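Local coordinates for protein M32 carboxypeptidase (Pyrococcus furiosus, PDB 1KA2) that removes amino acids one after another from the C-terminus of peptides, as a metal-dependent carboxypeptidase of broad specificity that is active with cobalt, at residues 258-263 and 327-332; 314-319 and 337-342; 343-348 and 356-361; 220-225 and 449-454. All coordinates share one frame; numbering follows the deposited sequence.

Interaction 1 of 4, residues 258-263 and 327-332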
# COMPACT_ATOMS: atom_id res chain seq x y z
N TYR A 258 -22.90 3.39 -16.83
CA TYR A 258 -24.09 4.12 -17.27
C TYR A 258 -24.44 5.15 -16.20
O TYR A 258 -23.92 5.09 -15.09
CB TYR A 258 -25.26 3.14 -17.50
CG TYR A 258 -25.76 2.47 -16.24
CD1 TYR A 258 -26.82 3.01 -15.51
CD2 TYR A 258 -25.16 1.30 -15.75
CE1 TYR A 258 -27.27 2.41 -14.33
CE2 TYR A 258 -25.60 0.70 -14.58
CZ TYR A 258 -26.66 1.25 -13.87
OH TYR A 258 -27.11 0.66 -12.70
N ASP A 259 -25.31 6.11 -16.53
CA ASP A 259 -25.72 7.15 -15.59
C ASP A 259 -24.46 7.91 -15.17
O ASP A 259 -24.11 7.93 -13.99
CB ASP A 259 -26.38 6.52 -14.36
CG ASP A 259 -27.30 7.47 -13.62
OD1 ASP A 259 -27.22 8.69 -13.86
OD2 ASP A 259 -28.11 7.01 -12.80
N PHE A 260 -23.79 8.54 -16.13
CA PHE A 260 -22.53 9.24 -15.87
C PHE A 260 -22.49 10.27 -14.74
O PHE A 260 -21.41 10.65 -14.29
CB PHE A 260 -21.98 9.86 -17.17
CG PHE A 260 -22.58 11.20 -17.54
CD1 PHE A 260 -22.14 12.38 -16.94
CD2 PHE A 260 -23.52 11.28 -18.57
CE1 PHE A 260 -22.63 13.61 -17.35
CE2 PHE A 260 -24.01 12.52 -18.99
CZ PHE A 260 -23.57 13.69 -18.38
N ARG A 261 -23.66 10.70 -14.27
CA ARG A 261 -23.72 11.67 -13.18
C ARG A 261 -23.05 11.09 -11.94
O ARG A 261 -22.39 11.80 -11.17
CB ARG A 261 -25.19 12.00 -12.86
CG ARG A 261 -25.95 10.81 -12.26
CD ARG A 261 -27.46 10.98 -12.28
NE ARG A 261 -27.88 12.26 -11.71
CZ ARG A 261 -28.71 12.38 -10.69
NH1 ARG A 261 -29.22 11.29 -10.11
NH2 ARG A 261 -29.05 13.59 -10.25
N ARG A 262 -23.23 9.79 -11.74
CA ARG A 262 -22.69 9.10 -10.57
C ARG A 262 -21.18 9.24 -10.36
O ARG A 262 -20.73 9.69 -9.32
CB ARG A 262 -23.02 7.61 -10.63
CG ARG A 262 -24.49 7.27 -10.55
CD ARG A 262 -24.66 5.80 -10.91
NE ARG A 262 -26.07 5.40 -10.97
CZ ARG A 262 -26.82 5.18 -9.90
NH1 ARG A 262 -26.30 5.32 -8.69
NH2 ARG A 262 -28.09 4.81 -10.05
N THR A 263 -20.41 8.83 -11.36
CA THR A 263 -18.97 8.89 -11.22
C THR A 263 -18.49 10.32 -11.10
O THR A 263 -17.54 10.60 -10.36
CB THR A 263 -18.27 8.19 -12.41
OG1 THR A 263 -16.86 8.12 -12.14
CG2 THR A 263 -18.50 8.94 -13.73
N LEU A 327 -18.36 12.17 -24.86
CA LEU A 327 -19.56 11.34 -24.87
C LEU A 327 -20.38 11.53 -26.15
O LEU A 327 -20.98 12.59 -26.37
CB LEU A 327 -20.41 11.66 -23.64
CG LEU A 327 -19.66 11.61 -22.30
CD1 LEU A 327 -20.58 12.08 -21.19
CD2 LEU A 327 -19.16 10.19 -22.02
N PRO A 328 -20.41 10.49 -27.01
CA PRO A 328 -21.15 10.52 -28.29
C PRO A 328 -22.63 10.84 -28.11
O PRO A 328 -23.16 11.70 -28.81
CB PRO A 328 -20.95 9.11 -28.83
CG PRO A 328 -19.60 8.74 -28.31
CD PRO A 328 -19.68 9.22 -26.87
N PHE A 329 -23.27 10.16 -27.17
CA PHE A 329 -24.69 10.36 -26.91
C PHE A 329 -25.00 11.77 -26.42
O PHE A 329 -26.17 12.12 -26.26
CB PHE A 329 -25.19 9.33 -25.91
CG PHE A 329 -24.46 9.34 -24.60
CD1 PHE A 329 -24.69 10.34 -23.66
CD2 PHE A 329 -23.54 8.35 -24.30
CE1 PHE A 329 -24.02 10.35 -22.45
CE2 PHE A 329 -22.86 8.34 -23.10
CZ PHE A 329 -23.11 9.34 -22.17
N MET A 330 -23.97 12.57 -26.16
CA MET A 330 -24.20 13.94 -25.71
C MET A 330 -24.62 14.85 -26.85
O MET A 330 -25.09 15.96 -26.61
CB MET A 330 -22.95 14.53 -25.03
CG MET A 330 -22.94 14.35 -23.52
SD MET A 330 -24.44 14.95 -22.72
CE MET A 330 -24.08 16.70 -22.72
N SER A 331 -24.45 14.39 -28.09
CA SER A 331 -24.85 15.23 -29.23
C SER A 331 -26.37 15.32 -29.38
O SER A 331 -26.88 15.82 -30.38
CB SER A 331 -24.20 14.72 -30.54
OG SER A 331 -24.23 13.30 -30.66
N ASN A 332 -27.09 14.85 -28.37
CA ASN A 332 -28.54 14.88 -28.39
C ASN A 332 -29.08 15.65 -27.19
O ASN A 332 -30.30 15.75 -27.02
CB ASN A 332 -29.09 13.45 -28.36
CG ASN A 332 -28.78 12.69 -29.63
OD1 ASN A 332 -29.25 13.05 -30.71
ND2 ASN A 332 -28.00 11.62 -29.50
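Phe260 carries the CD1 methyl of Leu327 over one face of its ring, 4.1 Å from the centroid and 14° off the ring normal, which meets the geometry of a CH-pi contact. The methyl is displaced toward the rim: Leu327 CD1 is 4.0 Å from Phe260 CD2. That same CD2 also comes within 4.0 Å of Phe329 CE1. It lies near the plane of the Phe329 ring, at its edge, yet Phe329 CE1 approaches the Phe260 ring at a slant, so the two rings form no regular stack. Phe329 has its CG between the backbone N and the carbonyl carbon (chi1 58°), a rotation that lays one ring face against Leu327 CB, 3.8 Å from the ring plane. Leucine thus touches both aromatics with different carbons. In the fold, the contact joins the approach to helix 261-278, which further on bears the HEXXH motif, to the 3-10 turn 328-330 that follows helix 313-326. Met330 N bonds to Leu327 O within that turn, and Met330 SD stands 4.5 Å from Phe260 CE2. With only an alanine methyl in place of the Phe260 ring, Leu327 CD1 would probably lose the aromatic face it lies on, and a gap would open beside Phe329 CE1. Tyr341 adds an edge-to-face contact to the Phe260 ring, and Met212 of helix 209-223 touches both Phe260 and Leu327. Beyond the apolar cluster, Asp259 OD2 forms a salt bridge with Arg262 NE at 3.2 Å through a weak, bent hydrogen bond, while Arg262 NH2 pairs with Glu353.

Interaction 2 of 4, residues 314-319 and 337-342; sequences EFVELI and DVYLYF
The Phe342 ring has Val338 CG1 of its own helix on one face, 3.9 Å above the plane and offset toward the rim, while Val316 CG2 of the other helix arrives at a slant, 4.0 Å from Phe342 CD2. The Tyr339 ring is also met obliquely by Val316 CG2, at 4.4 Å from Tyr339 CD1. These groups pack two consecutive helices of the largely helical M32 fold, 313-326 and 335-342, joined by a short loop; the axes of the two segments approach to 9.5 Å, with 130° between their N-to-C directions. Val316 and Tyr339 form the nearest CA pair, 6.3 Å apart; the two methyls of Val316 divide the work. CG1, anti to the backbone N (chi1 163°), reaches Val338 CB at 3.9 Å. CG2 goes the other way, toward the two rings. The partners Val338, Tyr339 and Phe342 are spaced to line one side of the second helix, so a single branched side chain touches two successive turns. Replacing Val316 by glycine would probably open a gap between the helices and leave the Phe342 ring freer to turn. No hydrogen bond crosses this interface, whose 193 Å² is buried mainly by hydrocarbon. Leu323 of helix 313-326 extends the packing along Val338, and the Phe342 side chain lies about 12 Å from that of His269, a metal ligand. At the end of the Tyr339 ring, OH is hydrogen-bonded to Lys497 NZ.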
# COMPACT_ATOMS: atom_id res chain seq x y z
N GLU A 314 -23.67 26.64 -13.18
CA GLU A 314 -22.34 27.05 -13.60
C GLU A 314 -21.37 25.88 -13.80
O GLU A 314 -20.65 25.81 -14.79
CB GLU A 314 -21.75 28.03 -12.59
CG GLU A 314 -22.47 29.36 -12.44
CD GLU A 314 -23.82 29.24 -11.74
OE1 GLU A 314 -23.93 28.46 -10.76
OE2 GLU A 314 -24.75 29.94 -12.17
N PHE A 315 -21.35 24.95 -12.85
CA PHE A 315 -20.47 23.79 -12.96
C PHE A 315 -20.86 23.01 -14.22
O PHE A 315 -20.01 22.47 -14.93
CB PHE A 315 -20.57 22.89 -11.71
CG PHE A 315 -19.61 21.72 -11.73
CD1 PHE A 315 -18.26 21.92 -11.44
CD2 PHE A 315 -20.05 20.46 -12.11
CE1 PHE A 315 -17.35 20.87 -11.55
CE2 PHE A 315 -19.15 19.40 -12.22
CZ PHE A 315 -17.79 19.60 -11.94
N VAL A 316 -22.15 22.97 -14.51
CA VAL A 316 -22.65 22.27 -15.68
C VAL A 316 -22.16 22.91 -16.98
O VAL A 316 -21.79 22.20 -17.93
CB VAL A 316 -24.21 22.21 -15.69
CG1 VAL A 316 -24.72 21.86 -17.10
CG2 VAL A 316 -24.67 21.18 -14.65
N GLU A 317 -22.18 24.24 -17.03
CA GLU A 317 -21.72 24.97 -18.22
C GLU A 317 -20.22 24.76 -18.40
O GLU A 317 -19.75 24.59 -19.51
CB GLU A 317 -22.01 26.47 -18.09
CG GLU A 317 -23.48 26.82 -18.14
CD GLU A 317 -23.75 28.29 -17.82
OE1 GLU A 317 -24.94 28.68 -17.83
OE2 GLU A 317 -22.77 29.02 -17.56
N LEU A 318 -19.49 24.76 -17.29
CA LEU A 318 -18.04 24.56 -17.31
C LEU A 318 -17.59 23.22 -17.86
O LEU A 318 -16.60 23.13 -18.59
CB LEU A 318 -17.50 24.71 -15.88
CG LEU A 318 -16.04 24.25 -15.70
CD1 LEU A 318 -15.12 25.12 -16.56
CD2 LEU A 318 -15.67 24.32 -14.21
N ILE A 319 -18.32 22.17 -17.50
CA ILE A 319 -17.99 20.81 -17.93
C ILE A 319 -18.69 20.38 -19.22
O ILE A 319 -18.25 19.44 -19.91
CB ILE A 319 -18.38 19.79 -16.82
CG1 ILE A 319 -18.00 20.35 -15.45
CG2 ILE A 319 -17.68 18.46 -17.05
CD1 ILE A 319 -16.57 20.80 -15.32
N ASP A 337 -30.38 20.21 -20.22
CA ASP A 337 -30.70 18.79 -20.08
C ASP A 337 -29.78 18.19 -19.03
O ASP A 337 -30.18 17.33 -18.25
CB ASP A 337 -30.51 18.07 -21.41
CG ASP A 337 -31.75 18.12 -22.29
OD1 ASP A 337 -31.61 17.91 -23.51
OD2 ASP A 337 -32.85 18.34 -21.74
N VAL A 338 -28.52 18.63 -19.03
CA VAL A 338 -27.55 18.12 -18.08
C VAL A 338 -27.90 18.68 -16.71
O VAL A 338 -27.81 17.99 -15.70
CB VAL A 338 -26.11 18.52 -18.45
CG1 VAL A 338 -25.13 17.98 -17.42
CG2 VAL A 338 -25.76 17.97 -19.85
N TYR A 339 -28.32 19.95 -16.68
CA TYR A 339 -28.70 20.56 -15.42
C TYR A 339 -29.84 19.79 -14.76
O TYR A 339 -29.69 19.31 -13.64
CB TYR A 339 -29.13 22.02 -15.60
CG TYR A 339 -29.46 22.66 -14.28
CD1 TYR A 339 -28.45 23.07 -13.41
CD2 TYR A 339 -30.78 22.78 -13.85
CE1 TYR A 339 -28.75 23.58 -12.15
CE2 TYR A 339 -31.09 23.28 -12.59
CZ TYR A 339 -30.07 23.68 -11.74
OH TYR A 339 -30.37 24.17 -10.49
N LEU A 340 -30.98 19.68 -15.44
CA LEU A 340 -32.14 18.98 -14.89
C LEU A 340 -31.76 17.56 -14.45
O LEU A 340 -32.24 17.06 -13.43
CB LEU A 340 -33.28 18.93 -15.93
CG LEU A 340 -33.88 20.28 -16.36
CD1 LEU A 340 -34.86 20.06 -17.50
CD2 LEU A 340 -34.58 20.96 -15.18
N TYR A 341 -30.89 16.93 -15.22
CA TYR A 341 -30.41 15.58 -14.93
C TYR A 341 -29.69 15.58 -13.58
O TYR A 341 -30.00 14.76 -12.71
CB TYR A 341 -29.48 15.16 -16.07
CG TYR A 341 -28.69 13.89 -15.87
CD1 TYR A 341 -29.30 12.72 -15.40
CD2 TYR A 341 -27.34 13.84 -16.19
CE1 TYR A 341 -28.58 11.54 -15.27
CE2 TYR A 341 -26.60 12.67 -16.07
CZ TYR A 341 -27.23 11.52 -15.61
OH TYR A 341 -26.50 10.36 -15.50
N PHE A 342 -28.77 16.52 -13.39
CA PHE A 342 -28.00 16.63 -12.15
C PHE A 342 -28.83 17.02 -10.93
O PHE A 342 -28.36 16.92 -9.80
CB PHE A 342 -26.89 17.67 -12.31
CG PHE A 342 -25.61 17.14 -12.91
CD1 PHE A 342 -25.63 16.06 -13.79
CD2 PHE A 342 -24.40 17.76 -12.64
CE1 PHE A 342 -24.46 15.61 -14.37
CE2 PHE A 342 -23.22 17.31 -13.22
CZ PHE A 342 -23.25 16.23 -14.09

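Interaction 3 of 4, residues 343-348 and 356-361; sequences NIVRPD and VVTYNF
Val345 and Val357 supply the direct apolar contact, methyl against methyl, with Val345 CG2 4.0 Å from Val357 CG2. Thr358 continues it: its CG2 methyl lies 3.9 Å from Pro347 CA and 4.4 Å from Val345 CG1, and therefore rests on both backbone and side chain of 343-348. The polar links are all indirect. Thr358 has OG1 between the backbone N and the carbonyl carbon (chi1 68°), which turns the hydroxyl aside from the methyl contact toward a bridging water. That water donates to Thr358 OG1 at 2.6 Å and accepts from Asp348 N at 3.2 Å. A second bridge runs through Asp355, whose OD1 is hydrogen-bonded to both Thr358 OG1 and Arg346 N; two separate links therefore hold the hydroxyl. The side chain of Arg346 is directed elsewhere, to a salt bridge with Glu203. The two segments flank the motif that ends at Asp355, and together they bring the chain leaving helix 335-342 back against the start of helix 359-375. Helix 488-498 adds Tyr498, which touches both valines, while helix 169-192 places Leu187 on Val357 and Thr358 and Leu191 on Pro347.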
# COMPACT_ATOMS: atom_id res chain seq x y z
N ASN A 343 -30.06 17.48 -11.15
CA ASN A 343 -30.89 17.93 -10.04
C ASN A 343 -32.25 17.27 -9.92
O ASN A 343 -33.14 17.79 -9.27
CB ASN A 343 -31.08 19.44 -10.14
CG ASN A 343 -29.83 20.20 -9.80
OD1 ASN A 343 -29.65 20.65 -8.68
ND2 ASN A 343 -28.93 20.35 -10.77
N ILE A 344 -32.41 16.11 -10.55
CA ILE A 344 -33.66 15.40 -10.46
C ILE A 344 -34.07 15.26 -9.00
O ILE A 344 -33.23 15.28 -8.09
CB ILE A 344 -33.53 14.01 -11.11
CG1 ILE A 344 -33.54 14.17 -12.63
CG2 ILE A 344 -34.66 13.10 -10.65
CD1 ILE A 344 -33.48 12.87 -13.38
N VAL A 345 -35.37 15.16 -8.77
CA VAL A 345 -35.89 15.00 -7.42
C VAL A 345 -36.93 13.91 -7.47
O VAL A 345 -37.89 13.99 -8.24
CB VAL A 345 -36.54 16.28 -6.88
CG1 VAL A 345 -37.17 16.01 -5.52
CG2 VAL A 345 -35.50 17.38 -6.76
N ARG A 346 -36.74 12.86 -6.68
CA ARG A 346 -37.66 11.75 -6.68
C ARG A 346 -37.57 10.89 -5.43
O ARG A 346 -36.55 10.26 -5.17
CB ARG A 346 -37.43 10.90 -7.94
CG ARG A 346 -37.56 9.40 -7.75
CD ARG A 346 -36.25 8.72 -8.11
NE ARG A 346 -35.97 8.83 -9.54
CZ ARG A 346 -34.77 8.60 -10.08
NH1 ARG A 346 -33.74 8.26 -9.32
NH2 ARG A 346 -34.61 8.72 -11.39
N PRO A 347 -38.63 10.89 -4.62
CA PRO A 347 -38.57 10.06 -3.42
C PRO A 347 -38.42 8.62 -3.92
O PRO A 347 -39.07 8.23 -4.88
CB PRO A 347 -39.91 10.33 -2.74
CG PRO A 347 -40.82 10.71 -3.88
CD PRO A 347 -39.92 11.59 -4.71
N ASP A 348 -37.52 7.87 -3.29
CA ASP A 348 -37.27 6.49 -3.70
C ASP A 348 -36.78 5.71 -2.48
O ASP A 348 -36.47 6.29 -1.44
CB ASP A 348 -36.23 6.44 -4.82
CG ASP A 348 -36.53 5.38 -5.87
OD1 ASP A 348 -37.20 4.37 -5.54
OD2 ASP A 348 -36.09 5.54 -7.03
N VAL A 356 -30.86 15.35 -3.34
CA VAL A 356 -30.55 16.17 -2.17
C VAL A 356 -31.74 16.63 -1.32
O VAL A 356 -31.56 16.97 -0.13
CB VAL A 356 -29.77 17.42 -2.55
CG1 VAL A 356 -28.56 17.05 -3.37
CG2 VAL A 356 -30.68 18.37 -3.31
N VAL A 357 -32.93 16.68 -1.91
CA VAL A 357 -34.11 17.13 -1.18
C VAL A 357 -34.73 16.00 -0.34
O VAL A 357 -35.15 16.22 0.78
CB VAL A 357 -35.16 17.71 -2.16
CG1 VAL A 357 -36.29 18.37 -1.38
CG2 VAL A 357 -34.50 18.71 -3.08
N THR A 358 -34.73 14.78 -0.89
CA THR A 358 -35.28 13.62 -0.19
C THR A 358 -34.25 12.89 0.70
O THR A 358 -34.63 12.17 1.62
CB THR A 358 -35.87 12.60 -1.20
OG1 THR A 358 -34.81 12.01 -1.98
CG2 THR A 358 -36.85 13.28 -2.14
N TYR A 359 -32.96 13.09 0.43
CA TYR A 359 -31.90 12.43 1.20
C TYR A 359 -32.03 12.48 2.72
O TYR A 359 -32.05 11.45 3.40
CB TYR A 359 -30.52 12.99 0.83
CG TYR A 359 -29.36 12.26 1.48
CD1 TYR A 359 -28.91 11.04 0.97
CD2 TYR A 359 -28.73 12.78 2.60
CE1 TYR A 359 -27.84 10.35 1.57
CE2 TYR A 359 -27.67 12.10 3.21
CZ TYR A 359 -27.24 10.89 2.69
OH TYR A 359 -26.19 10.23 3.29
N ASN A 360 -32.10 13.69 3.27
CA ASN A 360 -32.18 13.83 4.71
C ASN A 360 -33.37 13.13 5.41
O ASN A 360 -33.34 12.92 6.62
CB ASN A 360 -32.11 15.31 5.08
CG ASN A 360 -30.70 15.87 4.90
OD1 ASN A 360 -29.73 15.27 5.34
ND2 ASN A 360 -30.60 17.03 4.26
N PHE A 361 -34.39 12.73 4.65
CA PHE A 361 -35.52 12.06 5.28
C PHE A 361 -35.15 10.59 5.52
O PHE A 361 -35.69 9.92 6.41
CB PHE A 361 -36.79 12.21 4.42
CG PHE A 361 -37.35 13.62 4.44
CD1 PHE A 361 -37.23 14.46 3.33
CD2 PHE A 361 -37.98 14.12 5.57
CE1 PHE A 361 -37.72 15.77 3.35
CE2 PHE A 361 -38.48 15.43 5.61
CZ PHE A 361 -38.35 16.25 4.49
O HOH W 1 -35.14 9.47 -1.88

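Interaction 4 of 4, residues 220-225 and 449-454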
# COMPACT_ATOMS: atom_id res chain seq x y z
N LEU A 220 -10.84 17.16 -12.20
CA LEU A 220 -9.90 17.25 -11.09
C LEU A 220 -8.76 18.23 -11.36
O LEU A 220 -8.31 18.92 -10.45
CB LEU A 220 -9.37 15.86 -10.72
CG LEU A 220 -10.42 14.97 -10.02
CD1 LEU A 220 -9.81 13.61 -9.73
CD2 LEU A 220 -10.89 15.63 -8.72
N GLN A 221 -8.30 18.31 -12.61
CA GLN A 221 -7.23 19.26 -12.94
C GLN A 221 -7.80 20.68 -12.89
O GLN A 221 -7.09 21.63 -12.55
CB GLN A 221 -6.66 18.97 -14.32
CG GLN A 221 -6.35 17.50 -14.55
CD GLN A 221 -5.68 17.23 -15.90
OE1 GLN A 221 -4.48 16.98 -15.95
NE2 GLN A 221 -6.44 17.27 -16.98
N LYS A 222 -9.08 20.82 -13.21
CA LYS A 222 -9.71 22.13 -13.16
C LYS A 222 -9.81 22.59 -11.71
O LYS A 222 -9.77 23.79 -11.44
CB LYS A 222 -11.09 22.10 -13.81
CG LYS A 222 -11.02 22.14 -15.32
CD LYS A 222 -10.26 23.38 -15.78
CE LYS A 222 -9.97 23.32 -17.27
NZ LYS A 222 -9.17 24.50 -17.72
N PHE A 223 -9.95 21.63 -10.81
CA PHE A 223 -10.03 21.92 -9.37
C PHE A 223 -8.64 22.14 -8.79
O PHE A 223 -8.50 22.61 -7.65
CB PHE A 223 -10.68 20.75 -8.60
CG PHE A 223 -12.18 20.63 -8.78
CD1 PHE A 223 -12.92 21.64 -9.39
CD2 PHE A 223 -12.85 19.51 -8.30
CE1 PHE A 223 -14.30 21.54 -9.50
CE2 PHE A 223 -14.24 19.39 -8.40
CZ PHE A 223 -14.96 20.41 -9.00
N GLY A 224 -7.61 21.78 -9.54
CA GLY A 224 -6.26 21.94 -9.03
C GLY A 224 -5.84 20.77 -8.15
O GLY A 224 -4.92 20.90 -7.33
N PHE A 225 -6.52 19.64 -8.30
CA PHE A 225 -6.21 18.43 -7.53
C PHE A 225 -4.77 18.09 -7.94
O PHE A 225 -4.49 17.84 -9.11
CB PHE A 225 -7.19 17.32 -7.93
CG PHE A 225 -7.18 16.13 -7.00
CD1 PHE A 225 -7.30 16.31 -5.62
CD2 PHE A 225 -7.10 14.84 -7.50
CE1 PHE A 225 -7.34 15.22 -4.76
CE2 PHE A 225 -7.14 13.74 -6.64
CZ PHE A 225 -7.26 13.94 -5.26
N ALA A 449 -18.07 29.06 -12.94
CA ALA A 449 -18.25 28.95 -14.38
C ALA A 449 -16.95 29.16 -15.14
O ALA A 449 -16.81 28.68 -16.26
CB ALA A 449 -19.30 29.95 -14.85
N LYS A 450 -16.00 29.87 -14.54
CA LYS A 450 -14.73 30.12 -15.21
C LYS A 450 -13.57 29.26 -14.72
O LYS A 450 -12.44 29.38 -15.19
CB LYS A 450 -14.37 31.60 -15.10
CG LYS A 450 -15.28 32.50 -15.91
CD LYS A 450 -14.96 33.96 -15.68
CE LYS A 450 -15.90 34.87 -16.47
NZ LYS A 450 -15.68 36.30 -16.10
N ALA A 451 -13.86 28.37 -13.77
CA ALA A 451 -12.87 27.46 -13.20
C ALA A 451 -11.86 28.17 -12.30
O ALA A 451 -10.73 27.71 -12.13
CB ALA A 451 -12.14 26.70 -14.32
N GLU A 452 -12.27 29.29 -11.71
CA GLU A 452 -11.40 30.02 -10.80
C GLU A 452 -11.72 29.59 -9.37
O GLU A 452 -12.43 30.29 -8.63
CB GLU A 452 -11.62 31.52 -10.96
CG GLU A 452 -11.20 32.05 -12.32
CD GLU A 452 -11.62 33.50 -12.52
OE1 GLU A 452 -11.36 34.33 -11.62
OE2 GLU A 452 -12.19 33.80 -13.59
N PHE A 453 -11.19 28.44 -8.97
CA PHE A 453 -11.45 27.90 -7.64
C PHE A 453 -10.47 28.24 -6.53
O PHE A 453 -10.75 27.98 -5.37
CB PHE A 453 -11.58 26.38 -7.72
CG PHE A 453 -12.64 25.91 -8.65
CD1 PHE A 453 -12.33 25.55 -9.96
CD2 PHE A 453 -13.96 25.82 -8.22
CE1 PHE A 453 -13.31 25.10 -10.82
CE2 PHE A 453 -14.95 25.37 -9.08
CZ PHE A 453 -14.62 25.00 -10.38
N ASP A 454 -9.33 28.82 -6.88
CA ASP A 454 -8.36 29.15 -5.84
C ASP A 454 -8.93 29.98 -4.69
O ASP A 454 -8.73 29.64 -3.53
CB ASP A 454 -7.14 29.84 -6.45
CG ASP A 454 -6.28 28.89 -7.27
OD1 ASP A 454 -6.45 27.66 -7.12
OD2 ASP A 454 -5.44 29.37 -8.06
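Phe223 and Phe453 meet where two helices end in the same manner: helix 209-223 closes in a Schellman motif at Gly224 and helix 444-450 in another at Ala451, both residues having positive phi. A CB on Gly224 would press against the carbonyl O of the residue before it. The rings form a T-shaped pair, the edge of Phe223 directed at the face of Phe453, with centroids 5.0 Å apart and planes at 80°. Phe223 CE1 comes to 3.6 Å from Phe453 CZ. Although CB of Phe223 points away from the other segment, its CG is anti to the carbonyl carbon (chi1 -75°) and the ring end swings back to the contact. Beyond it, Trp305 packs edge-to-face with Phe223 and Phe271 of the HEXXH motif also meets this ring; the Phe223 side chain is about 9 Å from that of His269. Nearer the surface, the bent chain of Lys222 sets CD 4.1 Å from Ala451 CB. Lys222 O lies 3.4 Å from Phe453 CD1, an oblique approach to the ring. With no hydrogen bond across, the contact depends on ring shape and orientation, perhaps aided by mild attraction between the C-H edge of one ring and the electron-rich face of the other.

All four contacts lie in the M32 peptidase fold, with interactions 1 to 3 nested in the loop closed by interaction 4. Interactions 1 and 2 cross along the chain, interaction 2 using helix 313-326 and interaction 1 the loop that follows it; Tyr341 OH joins them by a probable hydrogen bond to Arg261 N. Interaction 2 also touches interaction 4, where Phe315 CE1 is 3.5 Å from Phe223 CZ. Interactions 1 and 2 are buried and apolar across their segments. Interaction 3, buried too but adjoining interaction 2 only in sequence, adds a water bridge. Interaction 4 is partly buried, grading from a lysine chain to a ring pair nearer the metal site.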